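Local structure of cellulase (Xanthomonas axonopodis pv. citri, 4W7W) at residues K180-H194 against N218-Y231. The protein probably hydrolyses the beta-1,4-glucosidic bonds of cellulose and related beta-glucans, as a glycoside hydrolase of family 5. Residues are numbered along the deposited sequence; the frame is centred on the assembly and turned at random. Where two conformers were deposited one is given.
Sequences KNLILVPGTAYTGAH and NLAFEAHQYLDKDY. With BGC (beta-D-glucopyranose), chain C; BGC (beta-D-glucopyranose), chain B; GLC (alpha-D-glucopyranose), chain D.
Thr191 OG1 is held from two directions. Thr191 OG1 donates to Glu222 O at 2.6 Å, in the carbonyl plane, and accepts from Gly187 N at 2.8 Å. OG1 lies anti to the backbone N (chi1 -152°), which turns methyl CG2 of Thr191 over the centre of the His224 ring, 3.9 Å from the centroid, a CH-pi contact. His224 NE2 donates, close to its ring plane, to the anti lone pair of Glu222 OE2 at 2.7 Å, while ND1 is hydrogen-bonded to Glu154. Arg67 forms a salt bridge with Glu222 OE2. A water joins Glu222 OE1 to Leu184 O. Further back, strands 183-186 and 219-226 pair in parallel from Ile183 to Val185. Beyond Gly187 the chain loops back, and Thr191 O and Ala193 N bond the backbone of His224. Gln225 bends at chi2 (62°), which brings Gln225 OE1 to His194 N at 2.9 Å and to the edge of the His194 ring, in its plane. The amide stands nearly perpendicular to that ring. One face of His194 stacks on Tyr231, centroids 4.0 Å apart and planes at 28°. O2 of the chain C glucose lies at the edge of both rings, and O6 of the alpha-glucose at that of Tyr231. O2 of the chain C glucose donates to Asp230 O at 2.8 Å, and O6 of the chain B glucose donates to Tyr231 O. Tyr190 lays one ring face against the chain B and chain C sugars. Two neighbouring strands of a (beta/alpha)8 barrel thus end in loops that line the glycan-binding cleft of this family 5 cellulase.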
ATOM      1  N   LYS A 180       1.768  10.436  15.776  1.00  7.91           N
ATOM      2  CA  LYS A 180       3.141   9.957  15.650  1.00  8.38           C
ATOM      3  C   LYS A 180       3.239   8.702  14.786  1.00  7.75           C
ATOM      4  O   LYS A 180       4.309   8.125  14.645  1.00  8.73           O
ATOM      5  CB  LYS A 180       3.729   9.691  17.033  1.00 11.00           C
ATOM      6  CG  LYS A 180       3.797  10.923  17.915  1.00 14.46           C
ATOM      7  CD  LYS A 180       4.386  10.615  19.283  0.80 20.09           C
ATOM      8  CE  LYS A 180       4.583  11.877  20.114  0.80 27.91           C
ATOM      9  NZ  LYS A 180       4.881  11.564  21.538  0.80 36.94           N
ATOM     10  N   ASN A 181       2.125   8.301  14.181  1.00  7.16           N
ATOM     11  CA  ASN A 181       2.042   7.056  13.447  1.00  6.42           C
ATOM     12  C   ASN A 181       3.001   7.039  12.265  1.00  6.01           C
ATOM     13  O   ASN A 181       3.343   8.073  11.702  1.00  6.55           O
ATOM     14  CB  ASN A 181       0.632   6.867  12.890  1.00  6.57           C
ATOM     15  CG  ASN A 181      -0.463   7.024  13.929  1.00  7.04           C
ATOM     16  OD1 ASN A 181      -0.619   8.095  14.511  1.00  8.19           O
ATOM     17  ND2 ASN A 181      -1.250   5.980  14.142  1.00  8.37           N
ATOM     18  N   LEU A 182       3.410   5.841  11.862  1.00  5.54           N
ATOM     19  CA  LEU A 182       4.198   5.665  10.653  1.00  5.71           C
ATOM     20  C   LEU A 182       3.384   6.140   9.456  1.00  5.28           C
ATOM     21  O   LEU A 182       2.202   5.777   9.316  1.00  5.78           O
ATOM     22  CB  LEU A 182       4.557   4.181  10.497  1.00  5.96           C
ATOM     23  CG  LEU A 182       5.349   3.823   9.233  1.00  6.26           C
ATOM     24  CD1 LEU A 182       6.707   4.502   9.149  1.00  6.76           C
ATOM     25  CD2 LEU A 182       5.510   2.324   9.154  1.00  6.70           C
ATOM     26  N   ILE A 183       4.021   6.935   8.597  1.00  5.15           N
ATOM     27  CA  ILE A 183       3.442   7.390   7.343  1.00  5.02           C
ATOM     28  C   ILE A 183       4.206   6.696   6.214  1.00  5.19           C
ATOM     29  O   ILE A 183       5.439   6.765   6.157  1.00  6.17           O
ATOM     30  CB  ILE A 183       3.568   8.922   7.180  1.00  5.25           C
ATOM     31  CG1 ILE A 183       2.753   9.641   8.241  1.00  5.51           C
ATOM     32  CG2 ILE A 183       3.109   9.331   5.789  1.00  6.17           C
ATOM     33  CD1 ILE A 183       3.055  11.126   8.311  1.00  6.02           C
ATOM     34  N   LEU A 184       3.461   6.066   5.310  1.00  4.74           N
ATOM     35  CA  LEU A 184       4.012   5.487   4.086  1.00  4.89           C
ATOM     36  C   LEU A 184       3.765   6.473   2.943  1.00  4.92           C
ATOM     37  O   LEU A 184       2.619   6.780   2.610  1.00  5.30           O
ATOM     38  CB  LEU A 184       3.374   4.144   3.751  1.00  5.16           C
ATOM     39  CG  LEU A 184       3.514   3.081   4.839  1.00  5.69           C
ATOM     40  CD1 LEU A 184       2.884   1.789   4.352  1.00  7.00           C
ATOM     41  CD2 LEU A 184       4.958   2.867   5.247  1.00  6.92           C
ATOM     42  N   VAL A 185       4.860   6.949   2.354  0.60  5.03           N
ATOM     43  CA  VAL A 185       4.858   7.994   1.326  0.60  5.32           C
ATOM     44  C   VAL A 185       5.221   7.380  -0.016  0.60  5.17           C
ATOM     45  O   VAL A 185       6.297   6.823  -0.151  0.60  5.41           O
ATOM     46  CB  VAL A 185       5.930   9.079   1.615  0.60  6.54           C
ATOM     47  CG1 VAL A 185       5.869  10.192   0.578  0.60  7.18           C
ATOM     48  CG2 VAL A 185       5.751   9.641   3.003  0.60  6.54           C
ATOM     49  N   PRO A 186       4.340   7.490  -1.017  1.00  4.98           N
ATOM     50  CA  PRO A 186       4.676   6.994  -2.339  1.00  5.09           C
ATOM     51  C   PRO A 186       5.294   8.094  -3.193  1.00  4.99           C
ATOM     52  O   PRO A 186       5.248   9.276  -2.836  1.00  5.57           O
ATOM     53  CB  PRO A 186       3.307   6.636  -2.891  1.00  5.41           C
ATOM     54  CG  PRO A 186       2.429   7.734  -2.364  1.00  5.25           C
ATOM     55  CD  PRO A 186       2.967   8.035  -0.979  1.00  5.49           C
ATOM     56  N   GLY A 187       5.826   7.686  -4.345  1.00  5.34           N
ATOM     57  CA  GLY A 187       6.128   8.594  -5.432  1.00  5.51           C
ATOM     58  C   GLY A 187       5.033   8.588  -6.477  1.00  5.47           C
ATOM     59  O   GLY A 187       4.001   7.937  -6.316  1.00  6.21           O
ATOM     60  N   THR A 188       5.284   9.337  -7.558  1.00  5.32           N
ATOM     61  CA  THR A 188       4.426   9.271  -8.721  1.00  5.87           C
ATOM     62  C   THR A 188       4.827   8.051  -9.586  1.00  5.62           C
ATOM     63  O   THR A 188       5.510   7.141  -9.099  1.00  5.96           O
ATOM     64  CB  THR A 188       4.380  10.606  -9.477  1.00  6.46           C
ATOM     65  OG1 THR A 188       3.333  10.537 -10.433  1.00  6.56           O
ATOM     66  CG2 THR A 188       5.705  10.968 -10.126  1.00  5.93           C
ATOM     67  N   ALA A 189       4.379   7.992 -10.841  1.00  5.72           N
ATOM     68  CA  ALA A 189       4.736   6.852 -11.716  1.00  6.05           C
ATOM     69  C   ALA A 189       4.336   5.520 -11.087  1.00  5.90           C
ATOM     70  O   ALA A 189       5.046   4.508 -11.175  1.00  6.33           O
ATOM     71  CB  ALA A 189       6.220   6.873 -12.102  1.00  6.63           C
ATOM     72  N   TYR A 190       3.154   5.503 -10.466  1.00  5.74           N
ATOM     73  CA  TYR A 190       2.604   4.300  -9.840  1.00  5.68           C
ATOM     74  C   TYR A 190       3.522   3.781  -8.730  1.00  5.53           C
ATOM     75  O   TYR A 190       3.459   2.610  -8.365  1.00  5.80           O
ATOM     76  CB  TYR A 190       2.287   3.206 -10.857  1.00  6.60           C
ATOM     77  CG  TYR A 190       1.379   3.655 -11.969  1.00  7.25           C
ATOM     78  CD1 TYR A 190       0.010   3.559 -11.852  1.00  8.08           C
ATOM     79  CD2 TYR A 190       1.909   4.147 -13.148  1.00  8.16           C
ATOM     80  CE1 TYR A 190      -0.812   3.963 -12.885  1.00  9.25           C
ATOM     81  CE2 TYR A 190       1.104   4.542 -14.190  1.00  9.50           C
ATOM     82  CZ  TYR A 190      -0.257   4.444 -14.059  1.00  9.70           C
ATOM     83  OH  TYR A 190      -1.065   4.834 -15.112  1.00 13.49           O
ATOM     84  N   THR A 191       4.348   4.681  -8.196  1.00  5.60           N
ATOM     85  CA  THR A 191       5.343   4.402  -7.180  1.00  5.38           C
ATOM     86  C   THR A 191       6.138   3.119  -7.430  1.00  5.23           C
ATOM     87  O   THR A 191       6.498   2.384  -6.522  1.00  5.37           O
ATOM     88  CB  THR A 191       4.730   4.546  -5.758  1.00  5.72           C
ATOM     89  OG1 THR A 191       5.773   4.916  -4.870  1.00  6.08           O
ATOM     90  CG2 THR A 191       3.930   3.339  -5.225  1.00  6.07           C
ATOM     91  N   GLY A 192       6.480   2.877  -8.686  1.00  5.50           N
ATOM     92  CA  GLY A 192       7.234   1.674  -9.014  1.00  5.64           C
ATOM     93  C   GLY A 192       8.641   1.727  -8.451  1.00  5.40           C
ATOM     94  O   GLY A 192       9.351   2.714  -8.615  1.00  6.04           O
ATOM     95  N   ALA A 193       9.100   0.637  -7.842  1.00  5.52           N
ATOM     96  CA  ALA A 193      10.488   0.616  -7.386  1.00  5.92           C
ATOM     97  C   ALA A 193      11.435   0.747  -8.570  1.00  6.15           C
ATOM     98  O   ALA A 193      12.422   1.469  -8.523  1.00  6.97           O
ATOM     99  CB  ALA A 193      10.798  -0.652  -6.614  1.00  6.40           C
ATOM    100  N   HIS A 194      11.127   0.014  -9.628  1.00  6.65           N
ATOM    101  CA  HIS A 194      11.977  -0.053 -10.809  1.00  7.04           C
ATOM    102  C   HIS A 194      12.309   1.300 -11.431  1.00  7.16           C
ATOM    103  O   HIS A 194      13.400   1.468 -11.960  1.00  8.37           O
ATOM    104  CB  HIS A 194      11.345  -0.974 -11.871  1.00  7.28           C
ATOM    105  CG  HIS A 194      10.015  -0.498 -12.361  1.00  7.61           C
ATOM    106  ND1 HIS A 194       9.875   0.252 -13.506  1.00  8.71           N
ATOM    107  CD2 HIS A 194       8.776  -0.578 -11.809  1.00  7.98           C
ATOM    108  CE1 HIS A 194       8.607   0.583 -13.661  1.00  8.82           C
ATOM    109  NE2 HIS A 194       7.918   0.075 -12.652  1.00  8.32           N
ATOM    110  N   ASN A 218       9.023   9.766  11.341  1.00  8.18           N
ATOM    111  CA  ASN A 218       8.484   8.417  11.280  1.00  8.08           C
ATOM    112  C   ASN A 218       7.799   8.176   9.942  1.00  7.72           C
ATOM    113  O   ASN A 218       6.578   8.014   9.844  1.00  7.11           O
ATOM    114  CB  ASN A 218       7.556   8.125  12.450  1.00  8.38           C
ATOM    115  CG  ASN A 218       7.338   6.647  12.649  1.00  8.69           C
ATOM    116  OD1 ASN A 218       8.157   5.831  12.221  1.00 11.26           O
ATOM    117  ND2 ASN A 218       6.241   6.285  13.297  1.00  9.37           N
ATOM    118  N   LEU A 219       8.653   8.122   8.924  1.00  8.60           N
ATOM    119  CA  LEU A 219       8.254   8.015   7.533  1.00  8.45           C
ATOM    120  C   LEU A 219       8.926   6.799   6.914  1.00  7.17           C
ATOM    121  O   LEU A 219      10.046   6.456   7.289  1.00  7.86           O
ATOM    122  CB  LEU A 219       8.810   9.255   6.837  1.00 14.22           C
ATOM    123  CG  LEU A 219       8.264   9.746   5.529  1.00 14.65           C
ATOM    124  CD1 LEU A 219       6.806  10.096   5.759  1.00 16.97           C
ATOM    125  CD2 LEU A 219       9.027  10.993   5.082  1.00 14.17           C
ATOM    126  N   ALA A 220       8.265   6.208   5.928  1.00  6.10           N
ATOM    127  CA  ALA A 220       8.913   5.254   5.024  1.00  6.18           C
ATOM    128  C   ALA A 220       8.371   5.485   3.633  1.00  5.53           C
ATOM    129  O   ALA A 220       7.240   5.937   3.469  1.00  6.75           O
ATOM    130  CB  ALA A 220       8.694   3.812   5.478  1.00  6.78           C
ATOM    131  N   PHE A 221       9.178   5.144   2.636  1.00  4.98           N
ATOM    132  CA  PHE A 221       8.794   5.316   1.250  1.00  5.08           C
ATOM    133  C   PHE A 221       8.191   4.020   0.741  1.00  5.05           C
ATOM    134  O   PHE A 221       8.816   2.952   0.806  1.00  5.61           O
ATOM    135  CB  PHE A 221       9.999   5.777   0.431  1.00  5.10           C
ATOM    136  CG  PHE A 221      10.356   7.186   0.763  1.00  5.24           C
ATOM    137  CD1 PHE A 221       9.717   8.232   0.135  1.00  5.73           C
ATOM    138  CD2 PHE A 221      11.214   7.474   1.820  1.00  6.52           C
ATOM    139  CE1 PHE A 221       9.958   9.544   0.507  1.00  7.01           C
ATOM    140  CE2 PHE A 221      11.465   8.786   2.200  1.00  7.82           C
ATOM    141  CZ  PHE A 221      10.843   9.808   1.526  1.00  7.51           C
ATOM    142  N   GLU A 222       6.972   4.130   0.237  1.00  4.90           N
ATOM    143  CA  GLU A 222       6.243   2.994  -0.305  1.00  5.09           C
ATOM    144  C   GLU A 222       6.509   2.862  -1.791  1.00  5.10           C
ATOM    145  O   GLU A 222       6.242   3.800  -2.537  1.00  5.83           O
ATOM    146  CB  GLU A 222       4.738   3.200  -0.067  1.00  5.66           C
ATOM    147  CG  GLU A 222       3.893   2.065  -0.627  1.00  5.52           C
ATOM    148  CD  GLU A 222       2.420   2.233  -0.352  1.00  5.62           C
ATOM    149  OE1 GLU A 222       2.078   2.889   0.654  1.00  6.43           O
ATOM    150  OE2 GLU A 222       1.611   1.675  -1.140  1.00  6.01           O
ATOM    151  N   ALA A 223       6.996   1.686  -2.187  1.00  4.86           N
ATOM    152  CA  ALA A 223       7.170   1.343  -3.588  1.00  4.92           C
ATOM    153  C   ALA A 223       6.347   0.090  -3.877  1.00  4.94           C
ATOM    154  O   ALA A 223       6.030  -0.675  -2.963  1.00  5.13           O
ATOM    155  CB  ALA A 223       8.632   1.108  -3.933  1.00  6.05           C
ATOM    156  N   HIS A 224       5.977  -0.079  -5.143  1.00  4.78           N
ATOM    157  CA  HIS A 224       5.297  -1.283  -5.619  1.00  4.87           C
ATOM    158  C   HIS A 224       6.161  -1.920  -6.676  1.00  5.02           C
ATOM    159  O   HIS A 224       6.889  -1.227  -7.382  1.00  5.89           O
ATOM    160  CB  HIS A 224       3.935  -0.963  -6.230  1.00  5.18           C
ATOM    161  CG  HIS A 224       2.958  -0.416  -5.237  1.00  4.92           C
ATOM    162  ND1 HIS A 224       1.653  -0.129  -5.562  1.00  5.38           N
ATOM    163  CD2 HIS A 224       3.101  -0.117  -3.925  1.00  4.86           C
ATOM    164  CE1 HIS A 224       1.041   0.348  -4.488  1.00  5.43           C
ATOM    165  NE2 HIS A 224       1.893   0.350  -3.482  1.00  5.08           N
ATOM    166  N   GLN A 225       6.095  -3.243  -6.816  1.00  5.38           N
ATOM    167  CA  GLN A 225       6.881  -3.901  -7.857  1.00  5.71           C
ATOM    168  C   GLN A 225       6.206  -5.167  -8.338  1.00  6.18           C
ATOM    169  O   GLN A 225       6.019  -6.125  -7.598  1.00  6.91           O
ATOM    170  CB  GLN A 225       8.300  -4.229  -7.387  1.00  6.32           C
ATOM    171  CG  GLN A 225       9.209  -4.687  -8.518  1.00  6.59           C
ATOM    172  CD  GLN A 225       9.386  -3.610  -9.555  1.00  6.88           C
ATOM    173  OE1 GLN A 225       9.793  -2.499  -9.238  1.00  7.37           O
ATOM    174  NE2 GLN A 225       9.097  -3.928 -10.809  1.00  7.80           N
ATOM    175  N   TYR A 226       5.879  -5.150  -9.624  1.00  6.84           N
ATOM    176  CA  TYR A 226       5.378  -6.318 -10.342  1.00  7.01           C
ATOM    177  C   TYR A 226       6.406  -6.738 -11.388  1.00  7.36           C
ATOM    178  O   TYR A 226       7.307  -5.969 -11.734  1.00  8.95           O
ATOM    179  CB  TYR A 226       4.016  -5.986 -10.962  1.00  7.89           C
ATOM    180  CG  TYR A 226       2.936  -5.778  -9.921  1.00  7.49           C
ATOM    181  CD1 TYR A 226       2.243  -6.850  -9.388  1.00  8.40           C
ATOM    182  CD2 TYR A 226       2.605  -4.502  -9.461  1.00  7.69           C
ATOM    183  CE1 TYR A 226       1.253  -6.667  -8.433  1.00  8.49           C
ATOM    184  CE2 TYR A 226       1.611  -4.322  -8.495  1.00  7.93           C
ATOM    185  CZ  TYR A 226       0.932  -5.416  -7.988  1.00  7.70           C
ATOM    186  OH  TYR A 226      -0.057  -5.305  -7.046  1.00  7.87           O
ATOM    187  N   LEU A 227       6.300  -7.980 -11.855  1.00  7.91           N
ATOM    188  CA  LEU A 227       7.403  -8.603 -12.578  1.00  8.96           C
ATOM    189  C   LEU A 227       7.094  -8.961 -14.024  1.00  9.68           C
ATOM    190  O   LEU A 227       7.905  -9.609 -14.679  1.00  9.86           O
ATOM    191  CB  LEU A 227       7.873  -9.862 -11.834  1.00  9.96           C
ATOM    192  CG  LEU A 227       8.395  -9.715 -10.402  1.00 11.24           C
ATOM    193  CD1 LEU A 227       9.114 -10.964  -9.939  1.00 10.45           C
ATOM    194  CD2 LEU A 227       9.225  -8.462 -10.192  1.00 15.53           C
ATOM    195  N   ASP A 228       5.936  -8.557 -14.521  1.00  9.83           N
ATOM    196  CA  ASP A 228       5.638  -8.680 -15.943  1.00 11.01           C
ATOM    197  C   ASP A 228       6.337  -7.566 -16.759  1.00 11.65           C
ATOM    198  O   ASP A 228       7.030  -6.725 -16.187  1.00 11.63           O
ATOM    199  CB  ASP A 228       4.117  -8.810 -16.199  1.00 12.17           C
ATOM    200  CG  ASP A 228       3.297  -7.643 -15.689  1.00 13.70           C
ATOM    201  OD1 ASP A 228       3.781  -6.854 -14.847  1.00 14.37           O
ATOM    202  OD2 ASP A 228       2.122  -7.557 -16.120  1.00 15.87           O
ATOM    203  N   LYS A 229       6.195  -7.593 -18.093  1.00 12.39           N
ATOM    204  CA  LYS A 229       7.047  -6.789 -18.981  1.00 13.57           C
ATOM    205  C   LYS A 229       7.003  -5.301 -18.693  1.00 12.82           C
ATOM    206  O   LYS A 229       8.037  -4.630 -18.807  1.00 16.48           O
ATOM    207  CB  LYS A 229       6.699  -7.031 -20.460  1.00 16.64           C
ATOM    208  CG  LYS A 229       7.600  -6.300 -21.470  1.00 23.43           C
ATOM    209  CD  LYS A 229       7.102  -6.451 -22.910  1.00 29.39           C
ATOM    210  CE  LYS A 229       8.161  -6.055 -23.941  1.00 35.45           C
ATOM    211  NZ  LYS A 229       8.564  -4.619 -23.859  1.00 36.99           N
ATOM    212  N   ASP A 230       5.830  -4.796 -18.332  1.00 12.38           N
ATOM    213  CA  ASP A 230       5.679  -3.380 -18.025  1.00 12.21           C
ATOM    214  C   ASP A 230       5.425  -3.093 -16.549  1.00 10.91           C
ATOM    215  O   ASP A 230       5.033  -1.984 -16.191  1.00 12.12           O
ATOM    216  CB  ASP A 230       4.581  -2.741 -18.874  1.00 14.28           C
ATOM    217  CG  ASP A 230       3.187  -3.161 -18.470  1.00 16.53           C
ATOM    218  OD1 ASP A 230       3.038  -4.208 -17.811  1.00 16.41           O
ATOM    219  OD2 ASP A 230       2.233  -2.429 -18.842  1.00 25.25           O
ATOM    220  N   TYR A 231       5.647  -4.096 -15.701  1.00 10.15           N
ATOM    221  CA  TYR A 231       5.591  -3.914 -14.245  1.00  9.43           C
ATOM    222  C   TYR A 231       4.207  -3.471 -13.782  1.00  9.93           C
ATOM    223  O   TYR A 231       4.068  -2.814 -12.749  1.00 10.03           O
ATOM    224  CB  TYR A 231       6.681  -2.930 -13.756  1.00  9.92           C
ATOM    225  CG  TYR A 231       7.993  -3.084 -14.485  1.00 10.92           C
ATOM    226  CD1 TYR A 231       8.809  -4.167 -14.245  1.00 11.15           C
ATOM    227  CD2 TYR A 231       8.392  -2.165 -15.441  1.00 11.28           C
ATOM    228  CE1 TYR A 231       9.996  -4.325 -14.940  1.00 11.88           C
ATOM    229  CE2 TYR A 231       9.579  -2.306 -16.134  1.00 13.02           C
ATOM    230  CZ  TYR A 231      10.386  -3.383 -15.875  1.00 13.59           C
ATOM    231  OH  TYR A 231      11.566  -3.550 -16.581  1.00 15.91           O
TER
HETATM  232  C2  BGC C   2       4.222   1.252 -15.381  1.00 16.57           C
HETATM  233  C3  BGC C   2       3.037   0.448 -14.876  1.00 15.26           C
HETATM  234  C4  BGC C   2       1.713   1.043 -15.378  1.00 15.95           C
HETATM  235  C5  BGC C   2       1.720   1.316 -16.874  1.00 18.52           C
HETATM  236  C6  BGC C   2       0.465   2.075 -17.312  1.00 22.53           C
HETATM  237  C1  BGC C   2       4.119   1.506 -16.874  1.00 18.66           C
HETATM  238  O2  BGC C   2       5.450   0.581 -15.060  1.00 16.32           O
HETATM  239  O3  BGC C   2       3.096   0.498 -13.456  1.00 14.45           O
HETATM  240  O4  BGC C   2       0.606   0.170 -15.141  1.00 16.14           O
HETATM  241  O5  BGC C   2       2.863   2.101 -17.223  1.00 18.39           O
HETATM  242  O6  BGC C   2       0.439   2.136 -18.743  1.00 28.26           O
HETATM  243  C2  BGC B   3      -1.476  -0.080 -14.009  1.00 17.18           C
HETATM  244  C3  BGC B   3      -2.121  -0.054 -12.631  1.00 16.18           C
HETATM  245  C4  BGC B   3      -1.355  -0.935 -11.649  1.00 15.52           C
HETATM  246  C5  BGC B   3       0.126  -0.576 -11.677  1.00 14.71           C
HETATM  247  C6  BGC B   3       0.956  -1.544 -10.854  1.00 14.46           C
HETATM  248  C1  BGC B   3      -0.008   0.276 -13.876  1.00 15.43           C
HETATM  249  O2  BGC B   3      -2.098   0.859 -14.893  1.00 20.51           O
HETATM  250  O3  BGC B   3      -3.468  -0.516 -12.732  1.00 20.20           O
HETATM  251  O4  BGC B   3      -1.905  -0.825 -10.335  1.00 14.46           O
HETATM  252  O5  BGC B   3       0.634  -0.654 -13.008  1.00 14.11           O
HETATM  253  O6  BGC B   3       2.349  -1.226 -10.947  1.00 14.89           O
HETATM  254  C1  GLC D   1       7.438   3.304 -20.607  1.00 31.62           C
HETATM  255  C2  GLC D   1       6.063   3.931 -20.453  1.00 25.39           C
HETATM  256  C3  GLC D   1       5.664   3.918 -18.984  1.00 21.80           C
HETATM  257  C4  GLC D   1       5.572   2.467 -18.525  1.00 20.75           C
HETATM  258  C5  GLC D   1       6.956   1.844 -18.697  1.00 26.22           C
HETATM  259  C6  GLC D   1       7.006   0.366 -18.315  1.00 29.85           C
HETATM  260  O1  GLC D   1       8.376   4.148 -19.938  1.00 42.94           O
HETATM  261  O2  GLC D   1       6.059   5.255 -20.995  1.00 31.38           O
HETATM  262  O3  GLC D   1       4.421   4.588 -18.847  1.00 24.21           O
HETATM  263  O4  GLC D   1       5.161   2.428 -17.163  1.00 18.84           O
HETATM  264  O5  GLC D   1       7.416   1.981 -20.059  1.00 31.80           O
HETATM  265  O6  GLC D   1       8.370  -0.066 -18.272  1.00 30.19           O
HETATM  266  O   HOH W   1       1.044   5.606   0.443  1.00  7.11           O